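Local atomic coordinates of ferripyochelin binding protein (Pyrococcus horikoshii, PDB entry 1V3W), a protein that probably catalyses the reversible hydration of carbon dioxide as a trimeric, zinc-containing carbonic anhydrase of the gamma class. Residues A[34-39]-A[161-166]; A[77-82]-A[154-159]; A[92-97]-A[150-155]; A[99-104]-A[113-118]. All coordinates share one frame; numbering follows the deposited sequence. Where two conformers were deposited one is given.

Contact 1 of 4, residues A[34-39]-A[161-166]; sequences KTSVWP and ELAEKH. With CA (calcium ion), chain E.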
loop_
_atom_site.group_PDB
_atom_site.type_symbol
_atom_site.label_atom_id
_atom_site.label_comp_id
_atom_site.label_asym_id
_atom_site.label_seq_id
_atom_site.Cartn_x
_atom_site.Cartn_y
_atom_site.Cartn_z
ATOM N N LYS A 34 -18.010 6.655 -15.779
ATOM C CA LYS A 34 -17.015 7.638 -15.369
ATOM C C LYS A 34 -16.218 7.306 -14.114
ATOM O O LYS A 34 -15.714 8.200 -13.432
ATOM C CB LYS A 34 -17.674 9.016 -15.243
ATOM C CG LYS A 34 -18.172 9.550 -16.583
ATOM C CD LYS A 34 -18.928 10.860 -16.436
ATOM C CE LYS A 34 -19.346 11.405 -17.795
ATOM N NZ LYS A 34 -20.231 10.461 -18.528
ATOM N N THR A 35 -16.118 6.017 -13.805
ATOM C CA THR A 35 -15.325 5.596 -12.660
ATOM C C THR A 35 -13.913 5.413 -13.182
ATOM O O THR A 35 -13.685 5.386 -14.391
ATOM C CB THR A 35 -15.802 4.250 -12.067
ATOM O OG1 THR A 35 -15.839 3.254 -13.098
ATOM C CG2 THR A 35 -17.172 4.401 -11.438
ATOM N N SER A 36 -12.960 5.295 -12.270
ATOM C CA SER A 36 -11.580 5.097 -12.673
ATOM C C SER A 36 -10.842 4.275 -11.628
ATOM O O SER A 36 -11.036 4.456 -10.424
ATOM C CB SER A 36 -10.880 6.446 -12.903
ATOM O OG SER A 36 -10.992 7.314 -11.789
ATOM N N VAL A 37 -10.020 3.350 -12.107
ATOM C CA VAL A 37 -9.228 2.477 -11.253
ATOM C C VAL A 37 -7.792 2.695 -11.711
ATOM O O VAL A 37 -7.449 2.456 -12.872
ATOM C CB VAL A 37 -9.651 1.004 -11.422
ATOM C CG1 VAL A 37 -8.790 0.108 -10.549
ATOM C CG2 VAL A 37 -11.119 0.844 -11.035
ATOM N N TRP A 38 -6.961 3.144 -10.781
ATOM C CA TRP A 38 -5.587 3.501 -11.084
ATOM C C TRP A 38 -4.520 2.428 -10.896
ATOM O O TRP A 38 -4.786 1.364 -10.346
ATOM C CB TRP A 38 -5.285 4.795 -10.323
ATOM C CG TRP A 38 -6.266 5.860 -10.750
ATOM C CD1 TRP A 38 -7.513 6.092 -10.234
ATOM C CD2 TRP A 38 -6.146 6.705 -11.904
ATOM N NE1 TRP A 38 -8.176 7.027 -11.001
ATOM C CE2 TRP A 38 -7.360 7.423 -12.018
ATOM C CE3 TRP A 38 -5.129 6.932 -12.834
ATOM C CZ2 TRP A 38 -7.584 8.336 -13.061
ATOM C CZ3 TRP A 38 -5.356 7.839 -13.863
ATOM C CH2 TRP A 38 -6.573 8.538 -13.961
ATOM N N PRO A 39 -3.293 2.689 -11.382
ATOM C CA PRO A 39 -2.201 1.720 -11.268
ATOM C C PRO A 39 -2.025 1.028 -9.927
ATOM O O PRO A 39 -2.021 1.671 -8.881
ATOM C CB PRO A 39 -0.970 2.543 -11.634
ATOM C CG PRO A 39 -1.505 3.513 -12.629
ATOM C CD PRO A 39 -2.814 3.938 -12.004
ATOM N N GLU A 161 -12.131 13.838 -15.144
ATOM C CA GLU A 161 -11.410 14.454 -16.249
ATOM C C GLU A 161 -10.055 13.781 -16.458
ATOM O O GLU A 161 -9.640 13.540 -17.593
ATOM C CB GLU A 161 -11.213 15.948 -15.983
ATOM C CG GLU A 161 -12.512 16.720 -15.792
ATOM C CD GLU A 161 -13.448 16.607 -16.983
ATOM O OE1 GLU A 161 -13.039 16.984 -18.103
ATOM O OE2 GLU A 161 -14.595 16.142 -16.801
ATOM N N LEU A 162 -9.371 13.478 -15.358
ATOM C CA LEU A 162 -8.065 12.833 -15.413
ATOM C C LEU A 162 -8.192 11.480 -16.107
ATOM O O LEU A 162 -7.372 11.122 -16.952
ATOM C CB LEU A 162 -7.525 12.656 -13.991
ATOM C CG LEU A 162 -6.013 12.650 -13.771
ATOM C CD1 LEU A 162 -5.379 13.858 -14.450
ATOM C CD2 LEU A 162 -5.734 12.675 -12.275
ATOM N N ALA A 163 -9.240 10.741 -15.756
ATOM C CA ALA A 163 -9.487 9.433 -16.344
ATOM C C ALA A 163 -9.603 9.545 -17.858
ATOM O O ALA A 163 -9.020 8.753 -18.591
ATOM C CB ALA A 163 -10.762 8.831 -15.759
ATOM N N GLU A 164 -10.355 10.534 -18.330
ATOM C CA GLU A 164 -10.508 10.701 -19.766
ATOM C C GLU A 164 -9.169 11.034 -20.419
ATOM O O GLU A 164 -8.888 10.575 -21.524
ATOM C CB GLU A 164 -11.536 11.790 -20.078
ATOM C CG GLU A 164 -11.906 11.867 -21.553
ATOM C CD GLU A 164 -13.144 12.705 -21.804
ATOM O OE1 GLU A 164 -14.236 12.312 -21.334
ATOM O OE2 GLU A 164 -13.026 13.756 -22.467
ATOM N N LYS A 165 -8.349 11.829 -19.739
ATOM C CA LYS A 165 -7.041 12.186 -20.280
ATOM C C LYS A 165 -6.177 10.945 -20.478
ATOM O O LYS A 165 -5.448 10.836 -21.462
ATOM C CB LYS A 165 -6.308 13.154 -19.352
ATOM C CG LYS A 165 -6.792 14.597 -19.387
ATOM C CD LYS A 165 -5.608 15.558 -19.264
ATOM C CE LYS A 165 -4.437 14.927 -18.513
ATOM N NZ LYS A 165 -3.137 15.246 -19.165
ATOM N N HIS A 166 -6.253 10.014 -19.533
ATOM C CA HIS A 166 -5.478 8.781 -19.621
ATOM C C HIS A 166 -6.035 7.863 -20.703
ATOM O O HIS A 166 -5.281 7.245 -21.449
ATOM C CB HIS A 166 -5.481 8.051 -18.274
ATOM C CG HIS A 166 -4.513 8.614 -17.282
ATOM N ND1 HIS A 166 -3.325 7.991 -16.965
ATOM C CD2 HIS A 166 -4.554 9.748 -16.543
ATOM C CE1 HIS A 166 -2.677 8.715 -16.071
ATOM N NE2 HIS A 166 -3.400 9.787 -15.798
HETATM CA CA CA E . -15.496 13.631 -23.097
HETATM O O HOH W 1 -15.695 15.186 -21.121
HETATM O O HOH W 2 -14.297 15.589 -24.069
#
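Trp38 turns the rim of its six-membered ring into the face of His166, a T-shaped (edge-to-face) pair with planes at 84° and centroids 4.7 Å apart. Trp38 CZ3 stands over the centre of the imidazole, 3.4 Å from His166 NE2, and Trp38 CH2 leans toward its CD2. CG of Trp38, anti to the carbonyl carbon (chi1 -58°), starts the indole on the course that brings its six-membered ring to the helix. On the indole's pyrrole side, Trp38 NE1 makes a weak, bent hydrogen bond to Ser36 OG. Here helix 146-169 packs along the outside of a left-handed beta-helix, against the coil carrying strand 36-37. Alanine suits the crossing because its single methyl, Ala163 CB, fits 3.7 Å from Ser36 CB, while Trp38 CH2 meets Leu162 CG at 4.2 Å. The second subunit adds to the contact: its Asp46 hydrogen-bonds to His166 NE2 and its Arg44 forms a cation-pi contact with Trp38. An alanine in place of His166 would probably leave the Trp38 rim without its facing ring and Asp46 of the second subunit without this partner. Glu164 reaches a calcium ion with both carboxylate oxygens, OE1 at 2.5 Å, and two waters bind the same ion.

Contact 2 of 4, residues A[77-82]-A[154-159]; sequences YVTIGH and KNAEIY. With ZN (zinc ion), chain B.
Tyr77 and Ala156 mark the closest approach of the backbones, their CA atoms 5.1 Å apart, and no hydrogen bond joins the segments. Residues 77-82 form part of one coil of a left-handed beta-helix, with strand 79-80 in one of its sheets, and helix 146-169 passes over it. Tyr77 has a positive phi of 55°, as suits a tight corner, and its CA lies 3.6 Å from Ala156 CB. That small methyl also sits at the edge of the Tyr77 ring, while Tyr77 CE1 touches Glu157 CG at 4.1 Å. Deeper in, the side chains of Thr79 and Asn155 cross at about a right angle, with Thr79 OG1 3.5 Å from Asn155 CG. Their polar ends look to other partners: Thr79 OG1 is hydrogen-bonded to Asn57 OD1, and Asn155 OD1 to a glycerol that probably comes from the crystallisation liquor. An alanine in place of Asn155 would keep CB beside Thr79 OG1 but would probably open a gap over Thr79 CG2, which the amide now meets. At the far end His82 NE2 binds the zinc ion at 2.2 Å, together with His65 and His87 of the second subunit. Arg44 of that subunit hydrogen-bonds to Tyr159 OH, which lies 3.8 Å from His82 CE1. The zinc-bound water, 1.8 Å from the metal, lies near the plane of the Tyr159 ring.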
loop_
_atom_site.group_PDB
_atom_site.type_symbol
_atom_site.label_atom_id
_atom_site.label_comp_id
_atom_site.label_asym_id
_atom_site.label_seq_id
_atom_site.Cartn_x
_atom_site.Cartn_y
_atom_site.Cartn_z
ATOM N N TYR A 77 -19.313 9.803 -6.747
ATOM C CA TYR A 77 -18.379 10.882 -6.429
ATOM C C TYR A 77 -17.536 10.540 -5.211
ATOM O O TYR A 77 -17.259 11.398 -4.368
ATOM C CB TYR A 77 -19.138 12.185 -6.176
ATOM C CG TYR A 77 -19.835 12.742 -7.396
ATOM C CD1 TYR A 77 -19.124 13.431 -8.380
ATOM C CD2 TYR A 77 -21.213 12.606 -7.552
ATOM C CE1 TYR A 77 -19.771 13.975 -9.487
ATOM C CE2 TYR A 77 -21.870 13.146 -8.652
ATOM C CZ TYR A 77 -21.144 13.829 -9.614
ATOM O OH TYR A 77 -21.788 14.379 -10.699
ATOM N N VAL A 78 -17.136 9.276 -5.113
ATOM C CA VAL A 78 -16.306 8.835 -4.005
ATOM C C VAL A 78 -14.853 8.788 -4.442
ATOM O O VAL A 78 -14.530 8.296 -5.523
ATOM C CB VAL A 78 -16.712 7.429 -3.508
ATOM C CG1 VAL A 78 -15.706 6.933 -2.468
ATOM C CG2 VAL A 78 -18.105 7.474 -2.906
ATOM N N THR A 79 -13.984 9.326 -3.596
ATOM C CA THR A 79 -12.554 9.329 -3.858
ATOM C C THR A 79 -11.893 8.370 -2.879
ATOM O O THR A 79 -11.918 8.606 -1.673
ATOM C CB THR A 79 -11.949 10.734 -3.649
ATOM O OG1 THR A 79 -12.433 11.621 -4.662
ATOM C CG2 THR A 79 -10.427 10.678 -3.711
ATOM N N ILE A 80 -11.332 7.279 -3.387
ATOM C CA ILE A 80 -10.643 6.330 -2.520
ATOM C C ILE A 80 -9.158 6.626 -2.700
ATOM O O ILE A 80 -8.545 6.248 -3.701
ATOM C CB ILE A 80 -10.970 4.873 -2.890
ATOM C CG1 ILE A 80 -12.492 4.678 -2.883
ATOM C CG2 ILE A 80 -10.323 3.928 -1.879
ATOM C CD1 ILE A 80 -12.932 3.265 -3.170
ATOM N N GLY A 81 -8.610 7.331 -1.715
ATOM C CA GLY A 81 -7.228 7.768 -1.742
ATOM C C GLY A 81 -6.140 6.733 -1.901
ATOM O O GLY A 81 -6.285 5.577 -1.513
ATOM N N HIS A 82 -5.029 7.185 -2.470
ATOM C CA HIS A 82 -3.877 6.336 -2.699
ATOM C C HIS A 82 -3.567 5.487 -1.475
ATOM O O HIS A 82 -3.572 5.987 -0.348
ATOM C CB HIS A 82 -2.622 7.181 -2.963
ATOM C CG HIS A 82 -2.814 8.293 -3.944
ATOM N ND1 HIS A 82 -2.711 8.115 -5.308
ATOM C CD2 HIS A 82 -3.071 9.608 -3.755
ATOM C CE1 HIS A 82 -2.894 9.274 -5.915
ATOM N NE2 HIS A 82 -3.115 10.197 -4.996
ATOM N N LYS A 154 -15.765 18.072 -5.913
ATOM C CA LYS A 154 -14.679 18.579 -6.761
ATOM C C LYS A 154 -13.548 17.557 -6.955
ATOM O O LYS A 154 -13.067 17.355 -8.071
ATOM C CB LYS A 154 -14.148 19.892 -6.135
ATOM C CG LYS A 154 -13.054 20.687 -6.883
ATOM C CD LYS A 154 -13.412 22.202 -7.010
ATOM C CE LYS A 154 -12.655 23.248 -6.112
ATOM N NZ LYS A 154 -11.329 22.960 -5.468
ATOM N N ASN A 155 -13.137 16.911 -5.869
ATOM C CA ASN A 155 -12.065 15.918 -5.918
ATOM C C ASN A 155 -12.409 14.850 -6.956
ATOM O O ASN A 155 -11.584 14.487 -7.800
ATOM C CB ASN A 155 -11.898 15.263 -4.540
ATOM C CG ASN A 155 -10.570 14.534 -4.383
ATOM O OD1 ASN A 155 -9.976 14.067 -5.355
ATOM N ND2 ASN A 155 -10.109 14.418 -3.142
ATOM N N ALA A 156 -13.638 14.352 -6.888
ATOM C CA ALA A 156 -14.096 13.322 -7.814
ATOM C C ALA A 156 -14.176 13.831 -9.250
ATOM O O ALA A 156 -13.829 13.116 -10.188
ATOM C CB ALA A 156 -15.454 12.791 -7.368
ATOM N N GLU A 157 -14.635 15.065 -9.430
ATOM C CA GLU A 157 -14.743 15.622 -10.773
ATOM C C GLU A 157 -13.376 15.763 -11.427
ATOM O O GLU A 157 -13.236 15.558 -12.632
ATOM C CB GLU A 157 -15.459 16.971 -10.731
ATOM C CG GLU A 157 -16.939 16.845 -10.426
ATOM C CD GLU A 157 -17.639 18.183 -10.363
ATOM O OE1 GLU A 157 -17.303 18.985 -9.468
ATOM O OE2 GLU A 157 -18.525 18.434 -11.207
ATOM N N ILE A 158 -12.371 16.113 -10.630
ATOM C CA ILE A 158 -11.014 16.254 -11.143
ATOM C C ILE A 158 -10.592 14.912 -11.729
ATOM O O ILE A 158 -9.996 14.844 -12.806
ATOM C CB ILE A 158 -10.028 16.649 -10.017
ATOM C CG1 ILE A 158 -10.296 18.091 -9.582
ATOM C CG2 ILE A 158 -8.588 16.483 -10.492
ATOM C CD1 ILE A 158 -9.408 18.574 -8.453
ATOM N N TYR A 159 -10.922 13.841 -11.018
ATOM C CA TYR A 159 -10.574 12.503 -11.465
ATOM C C TYR A 159 -11.326 12.026 -12.690
ATOM O O TYR A 159 -10.787 11.261 -13.493
ATOM C CB TYR A 159 -10.746 11.502 -10.332
ATOM C CG TYR A 159 -9.443 11.252 -9.643
ATOM C CD1 TYR A 159 -9.019 12.063 -8.596
ATOM C CD2 TYR A 159 -8.577 10.271 -10.118
ATOM C CE1 TYR A 159 -7.753 11.908 -8.040
ATOM C CE2 TYR A 159 -7.314 10.109 -9.579
ATOM C CZ TYR A 159 -6.907 10.929 -8.543
ATOM O OH TYR A 159 -5.642 10.764 -8.038
HETATM ZN ZN ZN B . -3.516 12.204 -5.713
HETATM O O HOH W 3 -5.293 12.114 -6.129
#

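Contact 3 of 4, residues A[92-97]-A[150-155]; sequences GNYVII and EWTKKN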
loop_
_atom_site.group_PDB
_atom_site.type_symbol
_atom_site.label_atom_id
_atom_site.label_comp_id
_atom_site.label_asym_id
_atom_site.label_seq_id
_atom_site.Cartn_x
_atom_site.Cartn_y
_atom_site.Cartn_z
ATOM N N GLY A 92 -21.096 5.899 1.314
ATOM C CA GLY A 92 -22.101 6.720 0.662
ATOM C C GLY A 92 -21.591 7.551 -0.497
ATOM O O GLY A 92 -20.593 7.213 -1.132
ATOM N N ASN A 93 -22.285 8.651 -0.766
ATOM C CA ASN A 93 -21.932 9.544 -1.861
ATOM C C ASN A 93 -21.113 10.741 -1.391
ATOM O O ASN A 93 -21.271 11.202 -0.260
ATOM C CB ASN A 93 -23.207 10.038 -2.557
ATOM C CG ASN A 93 -24.097 8.899 -3.022
ATOM O OD1 ASN A 93 -23.627 7.934 -3.617
ATOM N ND2 ASN A 93 -25.396 9.013 -2.761
ATOM N N TYR A 94 -20.236 11.233 -2.263
ATOM C CA TYR A 94 -19.386 12.386 -1.959
ATOM C C TYR A 94 -18.555 12.123 -0.712
ATOM O O TYR A 94 -18.594 12.886 0.257
ATOM C CB TYR A 94 -20.250 13.635 -1.757
ATOM C CG TYR A 94 -21.201 13.891 -2.899
ATOM C CD1 TYR A 94 -20.767 14.502 -4.073
ATOM C CD2 TYR A 94 -22.526 13.467 -2.827
ATOM C CE1 TYR A 94 -21.629 14.683 -5.150
ATOM C CE2 TYR A 94 -23.396 13.637 -3.898
ATOM C CZ TYR A 94 -22.938 14.242 -5.056
ATOM O OH TYR A 94 -23.770 14.380 -6.137
ATOM N N VAL A 95 -17.802 11.031 -0.748
ATOM C CA VAL A 95 -16.955 10.649 0.370
ATOM C C VAL A 95 -15.501 10.617 -0.052
ATOM O O VAL A 95 -15.165 10.061 -1.096
ATOM C CB VAL A 95 -17.322 9.246 0.901
ATOM C CG1 VAL A 95 -16.373 8.844 2.027
ATOM C CG2 VAL A 95 -18.764 9.235 1.390
ATOM N N ILE A 96 -14.647 11.236 0.754
ATOM C CA ILE A 96 -13.224 11.226 0.484
ATOM C C ILE A 96 -12.588 10.281 1.490
ATOM O O ILE A 96 -12.572 10.555 2.694
ATOM C CB ILE A 96 -12.587 12.628 0.638
ATOM C CG1 ILE A 96 -13.114 13.553 -0.462
ATOM C CG2 ILE A 96 -11.060 12.527 0.553
ATOM C CD1 ILE A 96 -12.567 14.961 -0.399
ATOM N N ILE A 97 -12.097 9.151 0.996
ATOM C CA ILE A 97 -11.432 8.172 1.842
ATOM C C ILE A 97 -9.961 8.563 1.818
ATOM O O ILE A 97 -9.295 8.468 0.784
ATOM C CB ILE A 97 -11.629 6.740 1.291
ATOM C CG1 ILE A 97 -13.112 6.362 1.364
ATOM C CG2 ILE A 97 -10.786 5.747 2.078
ATOM C CD1 ILE A 97 -13.692 6.369 2.770
ATOM N N GLU A 150 -17.821 21.174 -0.639
ATOM C CA GLU A 150 -17.714 21.381 -2.076
ATOM C C GLU A 150 -16.565 20.520 -2.601
ATOM O O GLU A 150 -16.608 20.032 -3.731
ATOM C CB GLU A 150 -17.469 22.864 -2.383
ATOM C CG GLU A 150 -18.553 23.794 -1.826
ATOM C CD GLU A 150 -19.705 24.041 -2.793
ATOM O OE1 GLU A 150 -20.857 24.174 -2.325
ATOM O OE2 GLU A 150 -19.462 24.125 -4.015
ATOM N N TRP A 151 -15.547 20.322 -1.767
ATOM C CA TRP A 151 -14.395 19.512 -2.149
ATOM C C TRP A 151 -14.757 18.029 -2.270
ATOM O O TRP A 151 -14.161 17.308 -3.073
ATOM C CB TRP A 151 -13.258 19.693 -1.133
ATOM C CG TRP A 151 -12.009 18.917 -1.462
ATOM C CD1 TRP A 151 -11.378 18.007 -0.665
ATOM C CD2 TRP A 151 -11.252 18.983 -2.680
ATOM N NE1 TRP A 151 -10.274 17.502 -1.309
ATOM C CE2 TRP A 151 -10.169 18.083 -2.541
ATOM C CE3 TRP A 151 -11.373 19.717 -3.865
ATOM C CZ2 TRP A 151 -9.221 17.893 -3.554
ATOM C CZ3 TRP A 151 -10.429 19.526 -4.873
ATOM C CH2 TRP A 151 -9.364 18.622 -4.705
ATOM N N THR A 152 -15.729 17.565 -1.486
ATOM C CA THR A 152 -16.114 16.158 -1.571
ATOM C C THR A 152 -16.616 15.806 -2.975
ATOM O O THR A 152 -16.600 14.634 -3.357
ATOM C CB THR A 152 -17.189 15.759 -0.511
ATOM O OG1 THR A 152 -18.367 16.557 -0.675
ATOM C CG2 THR A 152 -16.643 15.937 0.904
ATOM N N LYS A 153 -17.060 16.806 -3.743
ATOM C CA LYS A 153 -17.508 16.563 -5.122
ATOM C C LYS A 153 -16.384 16.908 -6.109
ATOM O O LYS A 153 -16.087 16.138 -7.019
ATOM C CB LYS A 153 -18.765 17.390 -5.479
ATOM C CG LYS A 153 -19.219 17.208 -6.951
ATOM C CD LYS A 153 -20.570 17.866 -7.301
ATOM C CE LYS A 153 -20.881 17.736 -8.805
ATOM N NZ LYS A 153 -22.255 18.180 -9.193
ATOM N N LYS A 154 -15.765 18.072 -5.913
ATOM C CA LYS A 154 -14.679 18.579 -6.761
ATOM C C LYS A 154 -13.548 17.557 -6.955
ATOM O O LYS A 154 -13.067 17.355 -8.071
ATOM C CB LYS A 154 -14.148 19.892 -6.135
ATOM C CG LYS A 154 -13.054 20.687 -6.883
ATOM C CD LYS A 154 -13.412 22.202 -7.010
ATOM C CE LYS A 154 -12.655 23.248 -6.112
ATOM N NZ LYS A 154 -11.329 22.960 -5.468
ATOM N N ASN A 155 -13.137 16.911 -5.869
ATOM C CA ASN A 155 -12.065 15.918 -5.918
ATOM C C ASN A 155 -12.409 14.850 -6.956
ATOM O O ASN A 155 -11.584 14.487 -7.800
ATOM C CB ASN A 155 -11.898 15.263 -4.540
ATOM C CG ASN A 155 -10.570 14.534 -4.383
ATOM O OD1 ASN A 155 -9.976 14.067 -5.355
ATOM N ND2 ASN A 155 -10.109 14.418 -3.142
#
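Ile96 CD1 pushes up against the indole of Trp151, 3.3 Å from its CD1, the tightest of the apolar contacts here. The two side chains cross at about a right angle. An extended end, chi2 179°, carries the isoleucine methyl outward from the strand to reach the helix. Asn155 adds to this group: its ND2 lies 3.7 Å from Ile96 CD1, and its CB sits over one face of the Trp151 ring, offset toward the rim.

A second set pairs an aromatic ring with an aliphatic chain. Tyr94 and Lys153 lie side by side and point the same way, so the lysine methylenes run beside the ring, with Lys153 CB 3.8 Å from Tyr94 CD1 and Lys153 CG 3.9 Å from Tyr94 CE1. The same tyrosine stacks on His112 of the next coil of the left-handed beta-helix.

Where the two backbones come nearest, polar atoms meet carbon. Tyr94 O is 3.3 Å from Thr152 CB, and Thr152 OG1 is 3.6 Å from Tyr94 CB. With chi1 59° this hydroxyl sits between its own N and carbonyl carbon, and it is hydrogen-bonded to Ile149 O, one turn back in the helix, and to His112 ND1.

Strand 95-97 and the 150-155 part of helix 146-169 cross at 73°, their axes 7.9 Å apart at closest. No hydrogen bond spans the segments, which implies that between them the helix is held mainly by shape and apolar contact, with the Thr152-His112 hydrogen bond tying it to the next coil.

Contact 4 of 4, residues A[99-104]-A[113-118]; sequences ISSVIL and VIIGAG. With EDO (1,2-ethanediol), chain J.
Ser101 meets the next coil first through CB, which lies 3.7 Å from Gly116 O and 4.1 Å from Ile115 CG2. Its tip, OG, takes the crowded position between the backbone N and carbonyl carbon, chi1 65°; there it still brushes Ile115 CG2 and hydrogen-bonds to Gly98 O, a small polar group satisfied by its own turn. Ile115 CG2 also receives Ile103 CD1 at 4.2 Å, so that one methyl serves both neighbours in the buried interior. Residues 99-101 and 116-118 are corners of successive coils of the left-handed beta-helix, stacked one above the other. The backbone ties them: Gly118 N donates to Ile99 O over 2.9 Å. Ala117 CA approaches the same oxygen, Ile99 O, at 3.2 Å in a CA-H...O contact, and Gly118 CA makes a straighter one with Ser100 O, 3.4 Å away. Gly118 has a positive phi of 75°, a conformation that glycine adopts readily. Ser100 packs against Val102 of the second subunit and Ser100 of the third. A modelled ethanediol accompanies Ser100 and Gly118, but its placement is doubtful, since one of its carbons lies too close to Ser100 O.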
loop_
_atom_site.group_PDB
_atom_site.type_symbol
_atom_site.label_atom_id
_atom_site.label_comp_id
_atom_site.label_asym_id
_atom_site.label_seq_id
_atom_site.Cartn_x
_atom_site.Cartn_y
_atom_site.Cartn_z
ATOM N N ILE A 99 -5.885 9.136 2.235
ATOM C CA ILE A 99 -4.720 8.395 1.792
ATOM C C ILE A 99 -4.268 7.459 2.902
ATOM O O ILE A 99 -4.160 7.849 4.068
ATOM C CB ILE A 99 -3.578 9.363 1.426
ATOM C CG1 ILE A 99 -3.967 10.146 0.172
ATOM C CG2 ILE A 99 -2.276 8.600 1.215
ATOM C CD1 ILE A 99 -3.051 11.307 -0.135
ATOM N N SER A 100 -4.046 6.210 2.524
ATOM C CA SER A 100 -3.591 5.185 3.443
ATOM C C SER A 100 -4.518 4.965 4.634
ATOM O O SER A 100 -4.068 4.567 5.701
ATOM C CB SER A 100 -2.183 5.524 3.931
ATOM O OG SER A 100 -1.493 4.350 4.324
ATOM N N SER A 101 -5.809 5.235 4.466
ATOM C CA SER A 101 -6.751 5.009 5.555
ATOM C C SER A 101 -7.288 3.586 5.417
ATOM O O SER A 101 -6.969 2.889 4.451
ATOM C CB SER A 101 -7.905 6.019 5.504
ATOM O OG SER A 101 -8.696 5.858 4.339
ATOM N N VAL A 102 -8.095 3.158 6.383
ATOM C CA VAL A 102 -8.669 1.817 6.370
ATOM C C VAL A 102 -10.130 1.877 6.798
ATOM O O VAL A 102 -10.463 2.527 7.786
ATOM C CB VAL A 102 -7.923 0.874 7.345
ATOM C CG1 VAL A 102 -8.510 -0.528 7.272
ATOM C CG2 VAL A 102 -6.434 0.859 7.024
ATOM N N ILE A 103 -10.996 1.210 6.042
ATOM C CA ILE A 103 -12.419 1.157 6.361
ATOM C C ILE A 103 -12.717 -0.321 6.534
ATOM O O ILE A 103 -12.579 -1.098 5.592
ATOM C CB ILE A 103 -13.279 1.719 5.218
ATOM C CG1 ILE A 103 -12.749 3.093 4.789
ATOM C CG2 ILE A 103 -14.734 1.815 5.665
ATOM C CD1 ILE A 103 -12.710 4.128 5.897
ATOM N N LEU A 104 -13.120 -0.713 7.738
ATOM C CA LEU A 104 -13.371 -2.120 8.016
ATOM C C LEU A 104 -14.802 -2.623 7.827
ATOM O O LEU A 104 -15.739 -1.850 7.616
ATOM C CB LEU A 104 -12.843 -2.455 9.415
ATOM C CG LEU A 104 -11.330 -2.202 9.516
ATOM C CD1 LEU A 104 -10.846 -2.381 10.946
ATOM C CD2 LEU A 104 -10.598 -3.152 8.576
ATOM N N VAL A 113 -18.611 12.957 3.599
ATOM C CA VAL A 113 -17.730 12.629 4.708
ATOM C C VAL A 113 -16.285 12.624 4.240
ATOM O O VAL A 113 -15.988 12.277 3.098
ATOM C CB VAL A 113 -18.065 11.229 5.286
ATOM C CG1 VAL A 113 -16.959 10.761 6.231
ATOM C CG2 VAL A 113 -19.395 11.279 6.017
ATOM N N ILE A 114 -15.386 13.040 5.122
ATOM C CA ILE A 114 -13.969 13.015 4.810
ATOM C C ILE A 114 -13.308 12.184 5.889
ATOM O O ILE A 114 -13.469 12.455 7.078
ATOM C CB ILE A 114 -13.333 14.423 4.807
ATOM C CG1 ILE A 114 -13.884 15.236 3.633
ATOM C CG2 ILE A 114 -11.810 14.313 4.688
ATOM C CD1 ILE A 114 -13.340 16.648 3.553
ATOM N N ILE A 115 -12.609 11.136 5.465
ATOM C CA ILE A 115 -11.882 10.275 6.383
ATOM C C ILE A 115 -10.439 10.746 6.258
ATOM O O ILE A 115 -9.881 10.770 5.160
ATOM C CB ILE A 115 -11.973 8.792 5.967
ATOM C CG1 ILE A 115 -13.441 8.350 5.883
ATOM C CG2 ILE A 115 -11.199 7.931 6.955
ATOM C CD1 ILE A 115 -14.208 8.446 7.189
ATOM N N GLY A 116 -9.842 11.138 7.375
ATOM C CA GLY A 116 -8.474 11.620 7.341
ATOM C C GLY A 116 -7.450 10.580 6.930
ATOM O O GLY A 116 -7.682 9.375 7.044
ATOM N N ALA A 117 -6.307 11.056 6.444
ATOM C CA ALA A 117 -5.223 10.176 6.031
ATOM C C ALA A 117 -4.782 9.322 7.212
ATOM O O ALA A 117 -4.610 9.825 8.322
ATOM C CB ALA A 117 -4.047 11.002 5.521
ATOM N N GLY A 118 -4.617 8.028 6.967
ATOM C CA GLY A 118 -4.184 7.120 8.016
ATOM C C GLY A 118 -5.213 6.727 9.062
ATOM O O GLY A 118 -4.908 5.948 9.965
HETATM C C1 EDO J . -3.771 3.304 8.706
HETATM O O1 EDO J . -2.928 3.957 9.643
HETATM C C2 EDO J . -3.250 3.021 7.270
HETATM O O2 EDO J . -2.157 3.932 6.979
#

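In the fold
Contacts 1, 2 and 3 all set helix 146-169 against strands of one sheet of the beta-helix, whereas contact 4 joins two successive coils of the beta-helix. Contacts 1 and 4 are buried, contact 2 partly so, and contact 3 lies at the surface, where no other subunit touches it. Contacts 2 and 3 are close neighbours: they share Lys154 and Asn155, and their strands 79-80 and 95-97 run side by side. The chemistry follows place: an aromatic edge-to-face pair in contact 1 and a zinc ligand in contact 2, both within reach of the second subunit, aliphatic and ring contacts in contact 3, and backbone hydrogen bonding between the segments in contact 4 alone.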